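Local atomic coordinates of Tat (Twin-arginine translocation) pathway signal sequence containing protein (Mycobacterium tuberculosis, PDB entry 5IMU), a protein that is of unknown function but probably carries a twin-arginine export signal and, in this C-terminal fragment, joins an alpha/beta/alpha sandwich to a helix bundle. Residues T48-A51 / G52-P56; P139-A142 / Q143-L147. One frame throughout, in Å; residues are numbered along the deposited sequence.

Contact 1 (T48-A51 / G52-P56)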
loop_
_atom_site.group_PDB
_atom_site.type_symbol
_atom_site.label_atom_id
_atom_site.label_comp_id
_atom_site.label_asym_id
_atom_site.label_seq_id
_atom_site.Cartn_x
_atom_site.Cartn_y
_atom_site.Cartn_z
ATOM N N THR A 48 -0.169 -6.138 -4.686
ATOM C CA THR A 48 1.064 -5.995 -5.442
ATOM C C THR A 48 2.146 -6.756 -4.688
ATOM O O THR A 48 2.028 -7.000 -3.485
ATOM C CB THR A 48 1.477 -4.526 -5.624
ATOM O OG1 THR A 48 2.751 -4.464 -6.280
ATOM C CG2 THR A 48 1.579 -3.830 -4.275
ATOM N N ASP A 49 3.201 -7.147 -5.400
ATOM C CA ASP A 49 4.299 -7.872 -4.775
ATOM C C ASP A 49 5.421 -6.950 -4.312
ATOM O O ASP A 49 6.528 -7.425 -4.030
ATOM C CB ASP A 49 4.841 -8.946 -5.724
ATOM C CG ASP A 49 5.436 -8.369 -6.997
ATOM O OD1 ASP A 49 5.286 -7.154 -7.249
ATOM O OD2 ASP A 49 6.059 -9.142 -7.756
ATOM N N LEU A 50 5.153 -5.644 -4.224
ATOM C CA LEU A 50 6.168 -4.695 -3.774
ATOM C C LEU A 50 6.680 -5.048 -2.381
ATOM O O LEU A 50 7.891 -5.016 -2.131
ATOM C CB LEU A 50 5.598 -3.276 -3.794
ATOM C CG LEU A 50 6.492 -2.125 -3.324
ATOM C CD1 LEU A 50 7.704 -1.955 -4.232
ATOM C CD2 LEU A 50 5.696 -0.828 -3.242
ATOM N N ALA A 51 5.777 -5.398 -1.464
ATOM C CA ALA A 51 6.176 -5.710 -0.096
ATOM C C ALA A 51 5.127 -6.536 0.641
ATOM O O ALA A 51 4.548 -6.070 1.627
ATOM C CB ALA A 51 6.464 -4.421 0.678
ATOM N N GLY A 52 4.877 -7.759 0.172
ATOM C CA GLY A 52 4.063 -8.718 0.898
ATOM C C GLY A 52 2.586 -8.412 1.002
ATOM O O GLY A 52 1.892 -9.063 1.789
ATOM N N GLY A 53 2.075 -7.453 0.235
ATOM C CA GLY A 53 0.673 -7.072 0.291
ATOM C C GLY A 53 0.429 -5.627 0.670
ATOM O O GLY A 53 -0.722 -5.167 0.607
ATOM N N TRP A 54 1.467 -4.901 1.072
ATOM C CA TRP A 54 1.347 -3.480 1.359
ATOM C C TRP A 54 1.054 -2.709 0.076
ATOM O O TRP A 54 1.568 -3.038 -0.995
ATOM C CB TRP A 54 2.643 -2.992 2.008
ATOM C CG TRP A 54 2.713 -1.539 2.355
ATOM C CD1 TRP A 54 2.068 -0.904 3.378
ATOM C CD2 TRP A 54 3.523 -0.545 1.712
ATOM N NE1 TRP A 54 2.410 0.429 3.395
ATOM C CE2 TRP A 54 3.303 0.674 2.384
ATOM C CE3 TRP A 54 4.406 -0.569 0.628
ATOM C CZ2 TRP A 54 3.933 1.863 2.004
ATOM C CZ3 TRP A 54 5.030 0.610 0.251
ATOM C CH2 TRP A 54 4.791 1.808 0.937
ATOM N N ILE A 55 0.209 -1.692 0.184
ATOM C CA ILE A 55 -0.146 -0.830 -0.942
ATOM C C ILE A 55 0.474 0.535 -0.699
ATOM O O ILE A 55 0.207 1.156 0.342
ATOM C CB ILE A 55 -1.670 -0.723 -1.123
ATOM C CG1 ILE A 55 -2.316 -2.112 -1.161
ATOM C CG2 ILE A 55 -1.997 0.044 -2.397
ATOM C CD1 ILE A 55 -1.738 -3.036 -2.213
ATOM N N PRO A 56 1.298 1.057 -1.614
ATOM C CA PRO A 56 1.990 2.315 -1.350
ATOM C C PRO A 56 1.009 3.482 -1.280
ATOM O O PRO A 56 -0.082 3.421 -1.870
ATOM C CB PRO A 56 2.950 2.455 -2.542
ATOM C CG PRO A 56 2.331 1.627 -3.625
ATOM C CD PRO A 56 1.683 0.473 -2.915
HETATM O O HOH W 1 3.007 -5.372 -1.532
HETATM O O HOH W 2 6.495 -8.948 -1.668
#
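L50 lies beside W54 across a type I' beta turn, A51 to W54, in the buried loop between strands 44-48 and 65-67. L50 runs alongside the W54 side chain, in the same direction. L50 CD2 is the bump, and it enters the notch between the indole edge and the P56 ring. It sits near the ring plane, with L50 CD2 3.8 Å from W54 CZ3. On the proline side, L50 CD2 is 4.2 Å from P56 CG. P56 bends back over one face of the indole, its CA 3.6 Å above the plane and offset toward the rim. In both L50 and W54 CG is anti to the backbone N (chi1 179° in each); this shared torsion carries both side chains the same way and lets the leucine end reach the indole edge. T48 CG2 lies 3.4 Å from W54 O and also meets I55 CD1.

The turn itself is closed by a weak but nearly straight bond from W54 N to A51 O (171°). G52 and G53 both have positive phi, which suits the two middle positions of a type I' turn. Outside the loop, W54 meets the rings of W189, Y208, H209 and W212, and its NE1 is hydrogen-bonded to H209 ND1. L50 also touches W189 of helix 183-199. The loop is thus packed between the sheet and the helices.

Two waters bridge the backbone. Water 2 links D49 O to G52 N. Water 1 sits inside the loop with four bonds: it donates to T48 O and W54 O, and it accepts from A51 N and from G53 N at 2.9 Å.

Contact 2 (P139-A142 / Q143-L147); sequences PRIA and QAIAL
I141 and I145 meet one turn apart at the start of helix 140-151. Their side chains are set at a slant, with I141 CD1 4.0 Å from I145 CG2. I145 CG1 lies between its backbone N and carbonyl carbon (chi1 67°). With this torsion I145 CG1 comes back to 3.3 Å from I141 O. I141 O accepts from I145 N at 3.1 Å, with the donor tilted 24° from the carbonyl plane. A144 N makes a second, weak bond to I141 O. The main bond of A144 N is to R140 O, at 2.9 Å and in the carbonyl plane. A weak bond from A146 N to A142 O carries the helical pattern onward.

P139 is the N-cap residue, and its O accepts a weak bond from A142 N. Further out, helix 157-177 covers the isoleucines: I141 touches E159 and L162, and I145 touches E159. Helix 183-199 meets A142 through L192 and I145 through I195. On another flank, the Q143 chain is bent (chi2 -65°), and Q143 NE2 is hydrogen-bonded to V132 O of helix 124-133.

These are the first two turns of helix 140-151, in the helical part of the fragment, within the DUF5631 range. The chemistry is backbone bonding plus an apolar face of I141, A142 and I145. The helix therefore probably packs on its neighbours mainly through apolar contact, with the Q143 amide adding a polar tie.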
loop_
_atom_site.group_PDB
_atom_site.type_symbol
_atom_site.label_atom_id
_atom_site.label_comp_id
_atom_site.label_asym_id
_atom_site.label_seq_id
_atom_site.Cartn_x
_atom_site.Cartn_y
_atom_site.Cartn_z
ATOM N N PRO A 139 15.880 9.897 7.243
ATOM C CA PRO A 139 16.373 11.270 7.091
ATOM C C PRO A 139 16.144 12.085 8.355
ATOM O O PRO A 139 15.394 11.697 9.254
ATOM C CB PRO A 139 15.546 11.816 5.921
ATOM C CG PRO A 139 14.265 11.060 6.005
ATOM C CD PRO A 139 14.639 9.672 6.478
ATOM N N ARG A 140 16.804 13.248 8.403
ATOM C CA ARG A 140 16.761 14.079 9.604
ATOM C C ARG A 140 15.335 14.499 9.951
ATOM O O ARG A 140 14.986 14.617 11.132
ATOM C CB ARG A 140 17.659 15.307 9.423
ATOM C CG ARG A 140 17.558 16.332 10.549
ATOM C CD ARG A 140 18.544 17.481 10.365
ATOM N NE ARG A 140 19.913 17.088 10.694
ATOM C CZ ARG A 140 20.988 17.829 10.437
ATOM N NH1 ARG A 140 20.858 19.003 9.836
ATOM N NH2 ARG A 140 22.195 17.392 10.774
ATOM N N ILE A 141 14.490 14.720 8.938
ATOM C CA ILE A 141 13.131 15.185 9.201
ATOM C C ILE A 141 12.361 14.173 10.038
ATOM O O ILE A 141 11.530 14.550 10.872
ATOM C CB ILE A 141 12.401 15.502 7.878
ATOM C CG1 ILE A 141 11.030 16.111 8.165
ATOM C CG2 ILE A 141 12.255 14.252 7.014
ATOM C CD1 ILE A 141 11.088 17.448 8.866
ATOM N N ALA A 142 12.631 12.879 9.850
ATOM C CA ALA A 142 11.940 11.860 10.632
ATOM C C ALA A 142 12.320 11.950 12.104
ATOM O O ALA A 142 11.454 11.883 12.982
ATOM C CB ALA A 142 12.249 10.468 10.078
ATOM N N GLN A 143 13.615 12.099 12.395
ATOM C CA GLN A 143 14.032 12.289 13.779
ATOM C C GLN A 143 13.480 13.588 14.350
ATOM O O GLN A 143 13.242 13.685 15.558
ATOM C CB GLN A 143 15.559 12.279 13.879
ATOM C CG GLN A 143 16.226 11.023 13.324
ATOM C CD GLN A 143 15.883 9.767 14.107
ATOM O OE1 GLN A 143 15.452 9.833 15.258
ATOM N NE2 GLN A 143 16.078 8.610 13.482
ATOM N N ALA A 144 13.248 14.584 13.494
ATOM C CA ALA A 144 12.884 15.912 13.978
ATOM C C ALA A 144 11.426 15.984 14.420
ATOM O O ALA A 144 11.111 16.659 15.407
ATOM C CB ALA A 144 13.168 16.958 12.899
ATOM N N ILE A 145 10.516 15.312 13.711
ATOM C CA ILE A 145 9.092 15.514 13.947
ATOM C C ILE A 145 8.369 14.231 14.340
ATOM O O ILE A 145 7.142 14.230 14.442
ATOM C CB ILE A 145 8.408 16.167 12.730
ATOM C CG1 ILE A 145 8.412 15.218 11.532
ATOM C CG2 ILE A 145 9.083 17.490 12.379
ATOM C CD1 ILE A 145 7.523 15.692 10.398
ATOM N N ALA A 146 9.097 13.135 14.564
ATOM C CA ALA A 146 8.443 11.903 15.000
ATOM C C ALA A 146 7.687 12.119 16.306
ATOM O O ALA A 146 6.490 11.826 16.400
ATOM C CB ALA A 146 9.470 10.781 15.154
ATOM N N LEU A 147 8.376 12.646 17.320
ATOM C CA LEU A 147 7.714 12.865 18.613
ATOM C C LEU A 147 6.673 13.963 18.537
ATOM O O LEU A 147 5.563 13.770 19.088
ATOM C CB LEU A 147 8.773 13.137 19.686
ATOM C CG LEU A 147 8.373 12.943 21.148
ATOM C CD1 LEU A 147 7.667 11.612 21.341
ATOM C CD2 LEU A 147 9.609 13.016 22.027
#

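How the contacts relate
Contact 1 is central: its centre lies about 6 Å from the centre of the chain. Contact 2 is peripheral, at about 22 Å, and mixes buried with exposed residues. The two do not touch; their nearest atoms are about 14 Å apart. They belong to different regions, DUF5632 for 48-56 and DUF5631 for 139-147. Both nevertheless pack on helix 183-199, contact 1 through W189 and contact 2 through L192 and I195. Helix 157-177 also touches both. The chemistry differs with place. The central loop packs through aromatic rings, while ordered water and distant side chains satisfy much of its irregular backbone. The outer helix largely satisfies its own backbone and presents isoleucine and alanine side chains to its neighbours.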